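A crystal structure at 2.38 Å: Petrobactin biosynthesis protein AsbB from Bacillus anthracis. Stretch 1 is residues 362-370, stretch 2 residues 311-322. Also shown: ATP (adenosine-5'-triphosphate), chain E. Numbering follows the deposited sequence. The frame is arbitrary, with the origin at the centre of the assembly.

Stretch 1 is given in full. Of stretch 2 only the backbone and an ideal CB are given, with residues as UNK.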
ATOM      1  N   THR B 362      -7.454 -11.759   1.186  1.00 52.13           N
ATOM      2  CA  THR B 362      -8.614 -11.279   1.923  1.00 42.39           C
ATOM      3  C   THR B 362      -8.761 -11.919   3.296  1.00 41.88           C
ATOM      4  O   THR B 362      -9.807 -11.795   3.931  1.00 44.42           O
ATOM      5  CB  THR B 362      -9.872 -11.434   1.089  1.00 45.57           C
ATOM      6  OG1 THR B 362      -9.993 -12.803   0.709  1.00 57.64           O
ATOM      7  CG2 THR B 362      -9.725 -10.588  -0.193  1.00 37.44           C
ATOM      8  N   TYR B 363      -7.763 -12.696   3.705  1.00 43.34           N
ATOM      9  CA  TYR B 363      -7.851 -13.420   4.959  1.00 43.28           C
ATOM     10  C   TYR B 363      -8.138 -12.478   6.132  1.00 53.35           C
ATOM     11  O   TYR B 363      -7.349 -11.565   6.411  1.00 54.92           O
ATOM     12  CB  TYR B 363      -6.516 -14.119   5.208  1.00 45.01           C
ATOM     13  CG  TYR B 363      -6.532 -15.139   6.331  1.00 50.44           C
ATOM     14  CD1 TYR B 363      -7.398 -16.235   6.291  1.00 53.80           C
ATOM     15  CD2 TYR B 363      -5.657 -15.031   7.409  1.00 47.61           C
ATOM     16  CE1 TYR B 363      -7.409 -17.175   7.307  1.00 61.11           C
ATOM     17  CE2 TYR B 363      -5.654 -15.974   8.429  1.00 56.88           C
ATOM     18  CZ  TYR B 363      -6.531 -17.044   8.369  1.00 64.63           C
ATOM     19  OH  TYR B 363      -6.542 -17.978   9.369  1.00 75.22           O
ATOM     20  N   GLY B 364      -9.233 -12.747   6.852  1.00 45.51           N
ATOM     21  CA  GLY B 364      -9.649 -11.937   7.989  1.00 37.98           C
ATOM     22  C   GLY B 364     -10.327 -10.612   7.718  1.00 39.98           C
ATOM     23  O   GLY B 364     -10.602  -9.821   8.634  1.00 39.01           O
ATOM     24  N   SER B 365     -10.613 -10.375   6.448  1.00 42.47           N
ATOM     25  CA  SER B 365     -11.025  -9.057   5.990  1.00 38.05           C
ATOM     26  C   SER B 365     -12.489  -8.718   6.140  1.00 37.30           C
ATOM     27  O   SER B 365     -12.855  -7.566   5.971  1.00 38.02           O
ATOM     28  CB  SER B 365     -10.621  -8.883   4.522  1.00 39.35           C
ATOM     29  OG  SER B 365      -9.219  -8.668   4.461  1.00 55.69           O
ATOM     30  N   LEU B 366     -13.351  -9.709   6.334  1.00 34.52           N
ATOM     31  CA  LEU B 366     -14.745  -9.391   6.566  1.00 37.55           C
ATOM     32  C   LEU B 366     -15.305 -10.174   7.758  1.00 43.59           C
ATOM     33  O   LEU B 366     -15.809 -11.274   7.604  1.00 48.28           O
ATOM     34  CB  LEU B 366     -15.457  -9.806   5.284  1.00 33.95           C
ATOM     35  CG  LEU B 366     -16.835  -9.297   4.976  1.00 44.25           C
ATOM     36  CD1 LEU B 366     -16.863  -7.835   5.183  1.00 54.38           C
ATOM     37  CD2 LEU B 366     -17.038  -9.651   3.534  1.00 43.42           C
ATOM     38  N   GLY B 367     -15.456  -9.522   8.884  1.00 48.50           N
ATOM     39  CA  GLY B 367     -15.770 -10.254  10.077  1.00 34.12           C
ATOM     40  C   GLY B 367     -16.297  -9.272  11.068  1.00 39.39           C
ATOM     41  O   GLY B 367     -15.971  -8.100  10.996  1.00 37.55           O
ATOM     42  N   CYS B 368     -17.089  -9.753  12.014  1.00 40.32           N
ATOM     43  CA  CYS B 368     -17.653  -8.903  13.028  1.00 40.83           C
ATOM     44  C   CYS B 368     -17.792  -9.625  14.356  1.00 40.72           C
ATOM     45  O   CYS B 368     -18.251 -10.761  14.400  1.00 45.30           O
ATOM     46  CB  CYS B 368     -19.022  -8.399  12.551  1.00 34.57           C
ATOM     47  SG  CYS B 368     -19.915  -7.399  13.776  1.00 42.96           S
ATOM     48  N   ILE B 369     -17.456  -8.942  15.448  1.00 40.27           N
ATOM     49  CA  ILE B 369     -17.775  -9.424  16.789  1.00 37.66           C
ATOM     50  C   ILE B 369     -18.535  -8.351  17.558  1.00 39.57           C
ATOM     51  O   ILE B 369     -18.118  -7.198  17.587  1.00 38.62           O
ATOM     52  CB  ILE B 369     -16.522  -9.764  17.594  1.00 39.08           C
ATOM     53  CG1 ILE B 369     -15.795 -10.954  16.993  1.00 42.61           C
ATOM     54  CG2 ILE B 369     -16.892 -10.039  19.062  1.00 42.57           C
ATOM     55  CD1 ILE B 369     -14.294 -11.007  17.330  1.00 46.92           C
ATOM     56  N   TRP B 370     -19.646  -8.719  18.184  1.00 49.89           N
ATOM     57  CA  TRP B 370     -20.423  -7.761  18.976  1.00 39.53           C
ATOM     58  C   TRP B 370     -20.019  -7.901  20.419  1.00 38.29           C
ATOM     59  O   TRP B 370     -19.751  -8.997  20.872  1.00 47.86           O
ATOM     60  CB  TRP B 370     -21.913  -8.005  18.854  1.00 35.51           C
ATOM     61  CG  TRP B 370     -22.543  -7.524  17.606  1.00 37.02           C
ATOM     62  CD1 TRP B 370     -23.093  -6.302  17.408  1.00 37.71           C
ATOM     63  CD2 TRP B 370     -22.746  -8.258  16.377  1.00 38.37           C
ATOM     64  NE1 TRP B 370     -23.635  -6.217  16.149  1.00 39.41           N
ATOM     65  CE2 TRP B 370     -23.419  -7.398  15.484  1.00 39.80           C
ATOM     66  CE3 TRP B 370     -22.422  -9.552  15.948  1.00 42.39           C
ATOM     67  CZ2 TRP B 370     -23.771  -7.781  14.168  1.00 41.52           C
ATOM     68  CZ3 TRP B 370     -22.781  -9.936  14.646  1.00 40.43           C
ATOM     69  CH2 TRP B 370     -23.443  -9.041  13.771  1.00 41.77           C
ATOM     70  N   UNK B 311      -5.193  -5.195  11.040  1.00 60.25           N
ATOM     71  CA  UNK B 311      -6.375  -5.025  11.911  1.00 52.43           C
ATOM     72  C   UNK B 311      -7.535  -5.950  11.474  1.00 55.17           C
ATOM     73  O   UNK B 311      -8.719  -5.673  11.680  1.00 43.78           O
ATOM     74  CB  UNK B 311      -6.837  -3.566  11.890  1.00 52.43           C
ATOM     75  N   UNK B 312      -7.191  -6.923  10.652  1.00 56.28           N
ATOM     76  CA  UNK B 312      -8.130  -7.976  10.337  1.00 58.06           C
ATOM     77  C   UNK B 312      -8.525  -8.765  11.600  1.00 58.93           C
ATOM     78  O   UNK B 312      -7.842  -8.723  12.636  1.00 60.74           O
ATOM     79  CB  UNK B 312      -7.530  -8.911   9.286  1.00 58.06           C
ATOM     80  N   UNK B 313      -9.665  -9.440  11.520  1.00 52.67           N
ATOM     81  CA  UNK B 313     -10.038 -10.437  12.506  1.00 45.77           C
ATOM     82  C   UNK B 313      -9.714 -11.833  11.989  1.00 49.39           C
ATOM     83  O   UNK B 313     -10.309 -12.275  11.004  1.00 57.47           O
ATOM     84  CB  UNK B 313     -11.524 -10.323  12.853  1.00 45.77           C
ATOM     85  N   UNK B 314      -8.803 -12.535  12.660  1.00 47.62           N
ATOM     86  CA  UNK B 314      -8.561 -13.945  12.353  1.00 53.62           C
ATOM     87  C   UNK B 314      -9.902 -14.718  12.412  1.00 59.38           C
ATOM     88  O   UNK B 314     -10.617 -14.681  13.436  1.00 52.59           O
ATOM     89  CB  UNK B 314      -7.543 -14.541  13.327  1.00 53.62           C
ATOM     90  N   UNK B 315     -10.250 -15.409  11.306  1.00 49.58           N
ATOM     91  CA  UNK B 315     -11.468 -16.222  11.220  1.00 48.73           C
ATOM     92  C   UNK B 315     -11.609 -17.220  12.381  1.00 48.80           C
ATOM     93  O   UNK B 315     -12.706 -17.362  12.946  1.00 41.60           O
ATOM     94  CB  UNK B 315     -11.484 -16.981   9.892  1.00 48.73           C
ATOM     95  N   UNK B 316     -10.526 -17.905  12.751  1.00 43.68           N
ATOM     96  CA  UNK B 316     -10.653 -18.852  13.833  1.00 42.17           C
ATOM     97  C   UNK B 316     -11.032 -18.127  15.140  1.00 49.47           C
ATOM     98  O   UNK B 316     -11.810 -18.654  15.926  1.00 50.33           O
ATOM     99  CB  UNK B 316      -9.350 -19.635  14.003  1.00 42.17           C
ATOM    100  N   UNK B 317     -10.519 -16.908  15.345  1.00 45.30           N
ATOM    101  CA  UNK B 317     -10.782 -16.207  16.596  1.00 46.48           C
ATOM    102  C   UNK B 317     -12.178 -15.567  16.628  1.00 39.38           C
ATOM    103  O   UNK B 317     -12.791 -15.489  17.668  1.00 44.11           O
ATOM    104  CB  UNK B 317      -9.715 -15.134  16.819  1.00 46.48           C
ATOM    105  N   UNK B 318     -12.681 -15.138  15.479  1.00 45.33           N
ATOM    106  CA  UNK B 318     -14.064 -14.731  15.354  1.00 42.83           C
ATOM    107  C   UNK B 318     -14.992 -15.916  15.705  1.00 48.65           C
ATOM    108  O   UNK B 318     -15.994 -15.759  16.414  1.00 44.60           O
ATOM    109  CB  UNK B 318     -14.341 -14.217  13.940  1.00 42.83           C
ATOM    110  N   UNK B 319     -14.622 -17.103  15.243  1.00 47.02           N
ATOM    111  CA  UNK B 319     -15.453 -18.293  15.423  1.00 51.70           C
ATOM    112  C   UNK B 319     -15.558 -18.710  16.896  1.00 56.18           C
ATOM    113  O   UNK B 319     -16.611 -19.179  17.351  1.00 54.91           O
ATOM    114  CB  UNK B 319     -14.888 -19.450  14.597  1.00 51.70           C
ATOM    115  N   UNK B 320     -14.471 -18.551  17.642  1.00 43.98           N
ATOM    116  CA  UNK B 320     -14.468 -19.013  19.021  1.00 40.82           C
ATOM    117  C   UNK B 320     -14.833 -17.912  20.039  1.00 42.83           C
ATOM    118  O   UNK B 320     -14.829 -18.144  21.253  1.00 47.17           O
ATOM    119  CB  UNK B 320     -13.089 -19.584  19.355  1.00 40.82           C
ATOM    120  N   UNK B 321     -15.174 -16.723  19.558  1.00 33.26           N
ATOM    121  CA  UNK B 321     -15.337 -15.624  20.489  1.00 41.42           C
ATOM    122  C   UNK B 321     -16.542 -15.824  21.414  1.00 46.37           C
ATOM    123  O   UNK B 321     -16.386 -15.737  22.629  1.00 42.72           O
ATOM    124  CB  UNK B 321     -15.481 -14.310  19.718  1.00 41.42           C
ATOM    125  N   UNK B 322     -17.740 -16.088  20.847  1.00 44.38           N
ATOM    126  CA  UNK B 322     -18.893 -16.263  21.747  1.00 34.08           C
ATOM    127  C   UNK B 322     -18.653 -17.384  22.757  1.00 37.91           C
ATOM    128  O   UNK B 322     -18.987 -17.210  23.922  1.00 48.41           O
ATOM    129  CB  UNK B 322     -20.157 -16.560  20.938  1.00 34.08           C
TER
HETATM  130  PB  ATP E 617      -8.407  -4.105  19.565  0.71 84.11           P
HETATM  131  O1B ATP E 617      -9.099  -3.675  18.296  0.71 79.96           O
HETATM  132  O2B ATP E 617      -7.969  -5.540  19.440  0.71 83.35           O
HETATM  133  O3B ATP E 617      -9.379  -3.911  20.786  0.71 56.14           O
HETATM  134  PA  ATP E 617      -5.961  -3.136  18.878  0.71113.19           P
HETATM  135  O1A ATP E 617      -6.438  -3.480  17.480  0.71110.20           O
HETATM  136  O2A ATP E 617      -4.858  -4.067  19.368  0.71109.54           O
HETATM  137  O3A ATP E 617      -7.160  -3.210  19.865  0.71129.61           O
HETATM  138  O5' ATP E 617      -5.426  -1.660  18.831  0.71126.49           O
HETATM  139  C5' ATP E 617      -5.498  -0.845  19.940  0.71119.91           C
HETATM  140  C4' ATP E 617      -4.662   0.308  19.944  0.71113.13           C
HETATM  141  O4' ATP E 617      -4.490   0.789  21.320  0.71106.95           O
HETATM  142  C3' ATP E 617      -3.306  -0.029  19.455  0.71112.13           C
HETATM  143  O3' ATP E 617      -3.003   0.729  18.347  0.71113.31           O
HETATM  144  C2' ATP E 617      -2.407   0.288  20.579  0.71105.73           C
HETATM  145  O2' ATP E 617      -1.223   0.799  20.129  0.71100.76           O
HETATM  146  C1' ATP E 617      -3.193   1.304  21.335  0.71102.06           C
HETATM  147  N9  ATP E 617      -2.731   1.585  22.668  0.71 90.74           N
HETATM  148  C8  ATP E 617      -2.499   2.823  23.138  0.71 80.07           C
HETATM  149  N7  ATP E 617      -2.086   2.710  24.408  0.71 77.72           N
HETATM  150  C5  ATP E 617      -2.061   1.403  24.756  0.71 82.29           C
HETATM  151  C6  ATP E 617      -1.721   0.730  25.938  0.71 77.09           C
HETATM  152  N6  ATP E 617      -1.290   1.484  27.083  0.71 73.57           N
HETATM  153  N1  ATP E 617      -1.802  -0.620  25.974  0.71 77.65           N
HETATM  154  C2  ATP E 617      -2.206  -1.311  24.887  0.71 82.60           C
HETATM  155  N3  ATP E 617      -2.538  -0.690  23.733  0.71 87.43           N
HETATM  156  C4  ATP E 617      -2.477   0.664  23.636  0.71 88.61           C

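Position 311 points its CA-to-CB bond away from stretch 1. ATP O1A, an alpha-phosphate oxygen, lies 5.6 Å from the ideal CB of 311, so a long basic side chain that bends to it would suit. The residue is Arg311, whose NH1 donates a hydrogen bond of 2.6 Å to O1A of ATP.

At 312 the bond points toward stretch 1, and the ideal CB sits a tight 3.3 Å from Gly364 O, with Tyr363 O at 3.9 Å. A compact side chain suits: alanine, serine, threonine or valine, with any branch turned to where there is room. Thr312 is found, its CG2 3.6 Å from Tyr363 O and 4.0 Å from Ser365 OG. The tightness works both ways: an ideal CB on Gly364 would clash at 2.9 Å with Thr312 CB, and the positive phi of Gly364 favours glycine as well.

Position 313 also points toward stretch 1, but its ideal CB is 5.1 Å from Gly367 CA and 5.3 Å from Ile369 CD1, which leaves space for leucine, isoleucine or methionine. Leu313 fills it. Its CD1 lies 3.6 Å from Gly367 O and its CD2 4.4 Å from Ile369 CD1. The backbone makes the polar link: Leu313 N donates to Gly364 O at 3.1 Å, the one hydrogen bond between the stretches.

Position 314 stands right before a helix and points away, with Tyr363 OH 5.3 Å from the ideal CB. A classical capping residue (serine, threonine, aspartate, asparagine) would be a fair guess, as would a long polar chain. The residue is Lys314, which bends back to place NZ at the edge of the Tyr363 ring, near its plane, 3.9 Å from CE2.

At 315 the helix begins, phi is -52°, the CA-to-CB bond points toward stretch 1, and the ideal CB lies 4.8 Å from Tyr363 CE1. Proline suits a first helical turn and an aromatic face; alanine or valine could also be considered. Pro315 lays its CD over one face, 4.1 Å from the centroid of the Tyr363 ring, in a CH-pi contact, while CG comes to 3.7 Å from Tyr363 CE1.

Position 316 points sideways, so only a long chain could reach stretch 1. Tyr316 does, its CE2 3.7 Å from Tyr363 OH. At 317, also sideways, stretch 1 sets little, but a short hydroxyl could reach the carbonyl of 314; Ser317 OG donates to Lys314 O at 3.0 Å.

At 318 the bond points sideways, but the ideal CB lies 4.7 Å from Ile369 CD1, favouring valine, alanine or isoleucine. Val318 places CG2 4.1 Å from Ile369 CD1. Positions 319 and 320 are out of reach and little constrained; they are Ala319 and Ser320.

At 321 CB points toward Ile369, already 4.2 Å from CD1, so a small apolar residue suffices. Ala321 supplies its methyl. Position 322 points sideways, free of contact, and its N lacks a bond to the turn before, so many residues would serve, proline included. It is Pro322, and the helix kinks there.

Stretch 2, residues 311-322: RTLKPYSVASAP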
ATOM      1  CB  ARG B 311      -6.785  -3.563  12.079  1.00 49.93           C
ATOM      2  CG  ARG B 311      -5.748  -2.703  12.808  1.00 57.71           C
ATOM      3  CD  ARG B 311      -5.424  -3.259  14.205  1.00 66.91           C
ATOM      4  NE  ARG B 311      -4.345  -4.252  14.177  1.00 78.73           N
ATOM      5  CZ  ARG B 311      -4.109  -5.140  15.145  1.00 89.14           C
ATOM      6  NH1 ARG B 311      -4.872  -5.172  16.233  1.00 89.89           N
ATOM      7  NH2 ARG B 311      -3.106  -6.005  15.030  1.00 94.54           N
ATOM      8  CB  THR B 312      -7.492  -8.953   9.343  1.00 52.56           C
ATOM      9  OG1 THR B 312      -6.184  -9.329   9.821  1.00 49.82           O
ATOM     10  CG2 THR B 312      -7.377  -8.306   7.971  1.00 43.42           C
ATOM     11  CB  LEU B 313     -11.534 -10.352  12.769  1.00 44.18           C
ATOM     12  CG  LEU B 313     -11.900  -9.057  13.454  1.00 44.18           C
ATOM     13  CD1 LEU B 313     -13.408  -8.834  13.471  1.00 37.50           C
ATOM     14  CD2 LEU B 313     -11.279  -9.075  14.852  1.00 37.30           C
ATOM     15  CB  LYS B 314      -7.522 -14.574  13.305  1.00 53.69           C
ATOM     16  CG  LYS B 314      -6.150 -13.902  13.358  1.00 57.12           C
ATOM     17  CD  LYS B 314      -5.389 -14.115  12.057  1.00 73.11           C
ATOM     18  CE  LYS B 314      -3.864 -14.089  12.250  1.00 84.63           C
ATOM     19  NZ  LYS B 314      -3.106 -14.401  10.982  1.00 82.20           N
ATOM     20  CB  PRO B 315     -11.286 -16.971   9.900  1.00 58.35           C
ATOM     21  CG  PRO B 315     -10.465 -16.003   9.065  1.00 51.64           C
ATOM     22  CD  PRO B 315      -9.499 -15.391  10.039  1.00 45.06           C
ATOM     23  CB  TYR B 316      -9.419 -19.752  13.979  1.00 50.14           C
ATOM     24  CG  TYR B 316      -8.130 -19.008  14.085  1.00 60.52           C
ATOM     25  CD1 TYR B 316      -7.674 -18.562  15.321  1.00 60.14           C
ATOM     26  CD2 TYR B 316      -7.352 -18.749  12.947  1.00 67.12           C
ATOM     27  CE1 TYR B 316      -6.479 -17.865  15.435  1.00 64.30           C
ATOM     28  CE2 TYR B 316      -6.145 -18.058  13.053  1.00 71.95           C
ATOM     29  CZ  TYR B 316      -5.721 -17.621  14.306  1.00 72.92           C
ATOM     30  OH  TYR B 316      -4.543 -16.931  14.445  1.00 79.37           O
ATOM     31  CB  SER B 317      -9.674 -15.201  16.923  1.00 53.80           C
ATOM     32  OG  SER B 317      -9.896 -14.003  16.244  1.00 59.79           O
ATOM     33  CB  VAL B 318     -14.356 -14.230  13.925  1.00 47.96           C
ATOM     34  CG1 VAL B 318     -15.868 -14.154  13.670  1.00 41.45           C
ATOM     35  CG2 VAL B 318     -13.676 -12.868  13.696  1.00 45.04           C
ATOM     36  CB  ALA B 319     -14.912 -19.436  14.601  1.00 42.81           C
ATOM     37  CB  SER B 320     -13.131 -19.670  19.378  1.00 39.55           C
ATOM     38  OG  SER B 320     -12.090 -18.731  19.181  1.00 44.63           O
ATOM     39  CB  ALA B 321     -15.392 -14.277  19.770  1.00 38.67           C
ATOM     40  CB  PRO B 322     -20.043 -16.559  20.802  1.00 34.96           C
ATOM     41  CG  PRO B 322     -19.613 -15.838  19.482  1.00 44.62           C
ATOM     42  CD  PRO B 322     -18.133 -16.093  19.426  1.00 42.55           C
TER
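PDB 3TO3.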